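Local atomic coordinates of AbyA5 (PDB entry 4YWF), a protein that catalyses acetate elimination in spirotetronate biosynthesis, working as an esterase-like lyase built on the alpha/beta-hydrolase fold. Residues A[192-195]-A[196-200]; A[305-309]-A[310-314]; A[347-351]-A[352-356]. The protein carries 4 engineered substitutions. One frame throughout, in Å; residues are numbered along the deposited sequence.

Contact 1 (A[192-195]-A[196-200])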
loop_
_atom_site.group_PDB
_atom_site.type_symbol
_atom_site.label_atom_id
_atom_site.label_comp_id
_atom_site.label_asym_id
_atom_site.label_seq_id
_atom_site.Cartn_x
_atom_site.Cartn_y
_atom_site.Cartn_z
ATOM N N ALA A 192 11.889 -6.276 -1.248
ATOM C CA ALA A 192 12.119 -5.528 -0.008
ATOM C C ALA A 192 13.160 -4.384 -0.108
ATOM O O ALA A 192 13.218 -3.516 0.758
ATOM C CB ALA A 192 12.526 -6.471 1.091
ATOM N N ALA A 193 13.986 -4.386 -1.160
ATOM C CA ALA A 193 14.939 -3.326 -1.404
ATOM C C ALA A 193 14.282 -1.964 -1.756
ATOM O O ALA A 193 14.937 -0.911 -1.733
ATOM C CB ALA A 193 15.916 -3.741 -2.522
ATOM N N LEU A 194 12.992 -1.981 -2.044
ATOM C CA LEU A 194 12.316 -0.830 -2.609
ATOM C C LEU A 194 12.384 0.371 -1.677
ATOM O O LEU A 194 12.571 1.495 -2.127
ATOM C CB LEU A 194 10.864 -1.185 -2.956
ATOM C CG LEU A 194 9.948 0.003 -3.287
ATOM C CD1 LEU A 194 10.407 0.617 -4.600
ATOM C CD2 LEU A 194 8.517 -0.488 -3.317
ATOM N N PHE A 195 12.272 0.136 -0.374
ATOM C CA PHE A 195 12.237 1.231 0.537
ATOM C C PHE A 195 13.576 1.951 0.450
ATOM O O PHE A 195 13.597 3.167 0.394
ATOM C CB PHE A 195 11.939 0.823 1.999
ATOM C CG PHE A 195 10.723 -0.046 2.159
ATOM C CD1 PHE A 195 9.466 0.502 2.263
ATOM C CD2 PHE A 195 10.846 -1.436 2.225
ATOM C CE1 PHE A 195 8.348 -0.316 2.373
ATOM C CE2 PHE A 195 9.730 -2.253 2.355
ATOM C CZ PHE A 195 8.500 -1.697 2.449
ATOM N N GLY A 196 14.685 1.200 0.504
ATOM C CA GLY A 196 16.014 1.851 0.493
ATOM C C GLY A 196 16.229 2.701 -0.753
ATOM O O GLY A 196 16.735 3.777 -0.692
ATOM N N VAL A 197 15.761 2.199 -1.887
ATOM C CA VAL A 197 15.848 2.898 -3.160
ATOM C C VAL A 197 15.023 4.198 -3.220
ATOM O O VAL A 197 15.452 5.144 -3.871
ATOM C CB VAL A 197 15.500 1.940 -4.284
ATOM C CG1 VAL A 197 15.230 2.688 -5.588
ATOM C CG2 VAL A 197 16.638 0.912 -4.414
ATOM N N LEU A 198 13.929 4.285 -2.468
ATOM C CA LEU A 198 13.179 5.516 -2.354
ATOM C C LEU A 198 13.927 6.495 -1.500
ATOM O O LEU A 198 13.979 7.686 -1.794
ATOM C CB LEU A 198 11.779 5.260 -1.717
ATOM C CG LEU A 198 10.825 4.439 -2.544
ATOM C CD1 LEU A 198 9.702 4.013 -1.575
ATOM C CD2 LEU A 198 10.301 5.153 -3.786
ATOM N N LEU A 199 14.518 5.995 -0.418
ATOM C CA LEU A 199 15.266 6.880 0.436
ATOM C C LEU A 199 16.514 7.464 -0.326
ATOM O O LEU A 199 16.797 8.652 -0.202
ATOM C CB LEU A 199 15.685 6.114 1.653
ATOM C CG LEU A 199 14.587 5.723 2.654
ATOM C CD1 LEU A 199 15.202 4.704 3.648
ATOM C CD2 LEU A 199 14.016 6.959 3.320
ATOM N N ASP A 200 17.218 6.615 -1.075
ATOM C CA ASP A 200 18.355 7.064 -1.970
ATOM C C ASP A 200 17.975 8.219 -2.858
ATOM O O ASP A 200 18.728 9.161 -2.984
ATOM C CB ASP A 200 18.879 5.911 -2.856
ATOM C CG ASP A 200 19.609 4.844 -2.064
ATOM O OD1 ASP A 200 19.986 5.082 -0.885
ATOM O OD2 ASP A 200 19.764 3.723 -2.593
HETATM O O HOH W 1 14.781 -1.421 1.605
#
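Val197 and Ala193 open a run of backbone bonds in the N-terminal part of helix 194-201, the helix of the beta-alpha-beta crossover that leads from strand 171-174 over strand 143-148 to strand 207-215. Val197 N meets Ala193 O at 3.2 Å. Leu198 N follows on Leu194 O at 3.1 Å. Phe195 O takes Leu199 N at 3.1 Å and has Leu198 N as a second, weak donor.

One link in this series runs through water. The molecule donates to Ala192 O (2.7 Å) and accepts from Gly196 N (2.8 Å), standing in for the direct bond four residues on, and it lies in plane at the edge of the Phe195 ring.

On the buried side, Phe195, Leu198 and Leu199 all pack on Leu146 of strand 143-148, and Phe195 also leans on Leu222 and Ala223 of helix 218-226. Val197, on a partly exposed flank, touches Leu122 and Leu124 of strand 118-124. Leu194 CD1 comes to 4.4 Å from Leu198 CG. With Leu198 CG anti to its carbonyl carbon (chi1 -67°), the branch point swings back along the helix, and CG rests 3.4 Å from Leu194 O.

Contact 2 (A[305-309]-A[310-314]); sequences EIIPP and ADPAM. Engineered in segment 310-314: Met314 (natural residue Leu).
The carboxylate of Asp311 meets the Pro308 ring at an oblique angle, with the ring carbon CD displaced well to one side of the carboxylate plane. Asp311 OD2 is 3.4 Å from Pro308 CD, and the neighbouring ring carbon CG stands a little further off at 3.9 Å from the same oxygen. In the Pro312 ring, CD rests against two carbonyl oxygens, 3.3 Å from Pro308 O and just as close to Pro309 O. Its nitrogen has no hydrogen to give, and the ring carbon occupies the place of a donor.

The backbone here is the entry into helix 310-318, in the loop that follows strand 296-301; alpha/beta hydrolases commonly carry the acid of the catalytic triad in this loop. Asp311 N bonds to Pro308 O at 2.8 Å, nearly straight at the hydrogen but from above the carbonyl plane, 41° out of it. Ala313 N reaches Pro309 O more weakly, at 3.3 Å.

Both carboxylate oxygens of Asp311 are engaged beyond the turn: OD1 accepts from Ala244 N, and OD2 from Val243 N and Phe246 N. These bonds tie the group to the start of helix 245-248 and should fix its rotation. Nearer the backbone, the Ile307 and Asp311 side chains cross at about a right angle, with Ile307 CG2, anti to its own backbone N, 4.1 Å from Asp311 CB.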
loop_
_atom_site.group_PDB
_atom_site.type_symbol
_atom_site.label_atom_id
_atom_site.label_comp_id
_atom_site.label_asym_id
_atom_site.label_seq_id
_atom_site.Cartn_x
_atom_site.Cartn_y
_atom_site.Cartn_z
ATOM N N GLU A 305 -10.275 -12.596 6.041
ATOM C CA GLU A 305 -10.331 -13.720 5.086
ATOM C C GLU A 305 -9.025 -14.017 4.340
ATOM O O GLU A 305 -8.878 -15.082 3.729
ATOM C CB GLU A 305 -11.418 -13.443 4.052
ATOM N N ILE A 306 -8.102 -13.047 4.313
ATOM C CA ILE A 306 -6.909 -13.151 3.484
ATOM C C ILE A 306 -5.710 -13.509 4.364
ATOM O O ILE A 306 -4.873 -14.308 4.000
ATOM C CB ILE A 306 -6.624 -11.837 2.723
ATOM C CG1 ILE A 306 -7.887 -11.188 2.175
ATOM C CG2 ILE A 306 -5.655 -12.056 1.598
ATOM C CD1 ILE A 306 -8.817 -12.109 1.403
ATOM N N ILE A 307 -5.632 -12.895 5.522
ATOM C CA ILE A 307 -4.523 -13.071 6.373
ATOM C C ILE A 307 -4.945 -14.018 7.506
ATOM O O ILE A 307 -5.897 -13.728 8.215
ATOM C CB ILE A 307 -4.059 -11.726 6.933
ATOM C CG1 ILE A 307 -3.880 -10.701 5.791
ATOM C CG2 ILE A 307 -2.768 -11.892 7.729
ATOM C CD1 ILE A 307 -3.070 -11.208 4.660
ATOM N N PRO A 308 -4.250 -15.150 7.663
ATOM C CA PRO A 308 -4.593 -16.061 8.754
ATOM C C PRO A 308 -4.280 -15.540 10.179
ATOM O O PRO A 308 -3.261 -14.857 10.412
ATOM C CB PRO A 308 -3.797 -17.332 8.442
ATOM C CG PRO A 308 -2.907 -17.011 7.277
ATOM C CD PRO A 308 -3.011 -15.552 6.969
ATOM N N PRO A 309 -5.118 -15.888 11.160
ATOM C CA PRO A 309 -4.960 -15.342 12.547
ATOM C C PRO A 309 -3.588 -15.696 13.147
ATOM O O PRO A 309 -3.028 -14.959 13.929
ATOM C CB PRO A 309 -6.138 -15.989 13.354
ATOM C CG PRO A 309 -6.877 -16.870 12.374
ATOM C CD PRO A 309 -6.130 -16.953 11.066
ATOM N N ALA A 310 -3.001 -16.779 12.658
ATOM C CA ALA A 310 -1.660 -17.187 13.072
ATOM C C ALA A 310 -0.591 -16.157 12.711
ATOM O O ALA A 310 0.507 -16.214 13.234
ATOM C CB ALA A 310 -1.297 -18.545 12.436
ATOM N N ASP A 311 -0.856 -15.258 11.773
ATOM C CA ASP A 311 0.210 -14.345 11.350
ATOM C C ASP A 311 0.350 -13.191 12.393
ATOM O O ASP A 311 1.409 -13.047 12.985
ATOM C CB ASP A 311 -0.000 -13.956 9.902
ATOM C CG ASP A 311 0.572 -14.960 8.940
ATOM O OD1 ASP A 311 1.412 -15.822 9.315
ATOM O OD2 ASP A 311 0.265 -14.856 7.768
ATOM N N PRO A 312 -0.697 -12.435 12.691
ATOM C CA PRO A 312 -0.472 -11.514 13.818
ATOM C C PRO A 312 -0.087 -12.136 15.198
ATOM O O PRO A 312 0.619 -11.490 15.945
ATOM C CB PRO A 312 -1.760 -10.752 13.942
ATOM C CG PRO A 312 -2.754 -11.345 13.014
ATOM C CD PRO A 312 -2.056 -12.362 12.132
ATOM N N ALA A 313 -0.590 -13.350 15.497
ATOM C CA ALA A 313 -0.223 -14.164 16.671
ATOM C C ALA A 313 1.275 -14.369 16.717
ATOM O O ALA A 313 1.882 -14.259 17.759
ATOM C CB ALA A 313 -0.928 -15.559 16.637
HETATM N N MSE A 314 1.848 -14.649 15.548
HETATM C CA MSE A 314 3.267 -14.850 15.402
HETATM C C MSE A 314 4.018 -13.568 15.672
HETATM O O MSE A 314 5.094 -13.583 16.327
HETATM C CB MSE A 314 3.587 -15.499 14.078
HETATM C CG MSE A 314 5.054 -15.862 14.131
HETATM SE SE MSE A 314 5.713 -16.516 12.394
HETATM C CE MSE A 314 7.657 -16.593 12.726
#

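Contact 3 (A[347-351]-A[352-356])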
loop_
_atom_site.group_PDB
_atom_site.type_symbol
_atom_site.label_atom_id
_atom_site.label_comp_id
_atom_site.label_asym_id
_atom_site.label_seq_id
_atom_site.Cartn_x
_atom_site.Cartn_y
_atom_site.Cartn_z
ATOM N N GLN A 347 0.513 6.242 16.184
ATOM C CA GLN A 347 1.680 5.409 16.274
ATOM C C GLN A 347 2.918 6.014 15.547
ATOM O O GLN A 347 3.997 6.034 16.116
ATOM C CB GLN A 347 1.378 4.009 15.703
ATOM C CG GLN A 347 0.549 3.163 16.661
ATOM C CD GLN A 347 1.360 2.700 17.851
ATOM O OE1 GLN A 347 2.532 2.329 17.734
ATOM N NE2 GLN A 347 0.720 2.649 18.992
ATOM N N VAL A 348 2.775 6.496 14.304
ATOM C CA VAL A 348 3.956 7.035 13.604
ATOM C C VAL A 348 4.422 8.333 14.213
ATOM O O VAL A 348 5.601 8.568 14.310
ATOM C CB VAL A 348 3.807 7.235 12.112
ATOM C CG1 VAL A 348 2.734 8.229 11.756
ATOM C CG2 VAL A 348 5.162 7.721 11.564
ATOM N N LEU A 349 3.513 9.132 14.751
ATOM C CA LEU A 349 3.966 10.332 15.433
ATOM C C LEU A 349 4.751 10.060 16.703
ATOM O O LEU A 349 5.710 10.794 17.001
ATOM C CB LEU A 349 2.806 11.249 15.750
ATOM C CG LEU A 349 2.011 11.791 14.570
ATOM C CD1 LEU A 349 0.820 12.601 15.064
ATOM C CD2 LEU A 349 2.860 12.635 13.636
ATOM N N GLU A 350 4.364 9.036 17.453
ATOM C CA GLU A 350 5.099 8.617 18.616
ATOM C C GLU A 350 6.451 8.100 18.247
ATOM O O GLU A 350 7.417 8.556 18.795
ATOM C CB GLU A 350 4.347 7.550 19.386
ATOM C CG GLU A 350 4.990 7.160 20.703
ATOM C CD GLU A 350 5.909 5.970 20.543
ATOM O OE1 GLU A 350 5.806 5.274 19.535
ATOM O OE2 GLU A 350 6.793 5.782 21.376
HETATM N N MSE A 351 6.520 7.155 17.285
HETATM C CA MSE A 351 7.772 6.582 16.879
HETATM C C MSE A 351 8.755 7.593 16.377
HETATM O O MSE A 351 9.948 7.422 16.540
HETATM C CB MSE A 351 7.589 5.602 15.697
HETATM C CG MSE A 351 6.816 4.397 16.089
HETATM SE SE MSE A 351 6.464 3.344 14.458
HETATM C CE MSE A 351 5.221 2.119 15.295
ATOM N N SER A 352 8.309 8.648 15.736
ATOM C CA SER A 352 9.252 9.612 15.202
ATOM C C SER A 352 9.481 10.792 16.111
ATOM O O SER A 352 10.172 11.727 15.700
ATOM C CB SER A 352 8.777 10.144 13.827
ATOM O OG SER A 352 7.543 10.797 13.954
ATOM N N GLY A 353 8.937 10.765 17.322
ATOM C CA GLY A 353 9.114 11.889 18.261
ATOM C C GLY A 353 8.521 13.214 17.771
ATOM O O GLY A 353 9.145 14.265 17.850
ATOM N N ALA A 354 7.325 13.162 17.223
ATOM C CA ALA A 354 6.697 14.350 16.651
ATOM C C ALA A 354 6.335 15.359 17.734
ATOM O O ALA A 354 6.300 15.035 18.919
ATOM C CB ALA A 354 5.456 13.970 15.867
ATOM N N ASP A 355 6.050 16.584 17.303
ATOM C CA ASP A 355 5.622 17.646 18.211
ATOM C C ASP A 355 4.503 17.169 19.176
ATOM O O ASP A 355 3.427 16.688 18.738
ATOM C CB ASP A 355 5.175 18.862 17.376
ATOM C CG ASP A 355 5.072 20.155 18.212
ATOM O OD1 ASP A 355 4.516 20.133 19.332
ATOM O OD2 ASP A 355 5.574 21.189 17.749
ATOM N N PRO A 356 4.733 17.291 20.499
ATOM C CA PRO A 356 3.723 16.842 21.494
ATOM C C PRO A 356 2.368 17.500 21.348
ATOM O O PRO A 356 1.361 16.870 21.585
ATOM C CB PRO A 356 4.341 17.200 22.858
ATOM C CG PRO A 356 5.822 17.462 22.569
ATOM C CD PRO A 356 5.964 17.826 21.129
#
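Ser352 folds its side chain back over the last turn of helix 337-351. Its CB stands 3.6 Å from Val348 O, and with chi1 at 61° OG lies between the backbone N and the carbonyl carbon, which turns the hydroxyl onto that same oxygen. Ser352 OG donates to Val348 O at 3.0 Å; the distance from Ser352 OG to Leu349 O is longer, 3.6 Å. Ser352 N also bonds Val348 O (3.1 Å), and the two donors arrive from opposite faces of the carbonyl plane, a double grip on a helix-end oxygen. With an alanine here, Val348 O would probably lose its hydroxyl donor and keep only the bond from the backbone N.

Beyond the serine a Schellman motif ends the helix. Gly353, at positive phi (62°), is its C-prime residue: Gly353 N bonds Glu350 O, and Ala354 N bonds Leu349 O at 2.9 Å. The turn lays Ala354 CB against Leu349 CD2, 3.7 Å apart, the hydrophobic contact that seals the motif. Around it, Leu349 packs on Arg359 and Val362 of helix 356-365, Ser352 and Val348 on Phe170 and on Tyr212 of strand 207-215, and Met351, a selenomethionine, on Tyr212 and on Ala297 of strand 296-301.

In the fold
All three contacts are local to one helix each, and no two touch: their nearest atoms stay about 12 to 15 Å apart. All are partly buried, with four buried residues of seven in contacts 1 and 2 and three of seven in contact 3, the furthest from the chain's centre. Side chains of contacts 2 and 3 share strand 296-301, whereas those of contact 1 pack on 143-148 and 118-124; contacts 1 and 3 both reach strand 207-215. Contact 1 is the first turns of a helix, held by backbone bonds and one water, with apolar side chains facing the sheet. Contact 2 starts a helix with prolines and a carboxylate engaged by distant N-H groups, whereas contact 3 ends one with a hydroxyl and a glycine.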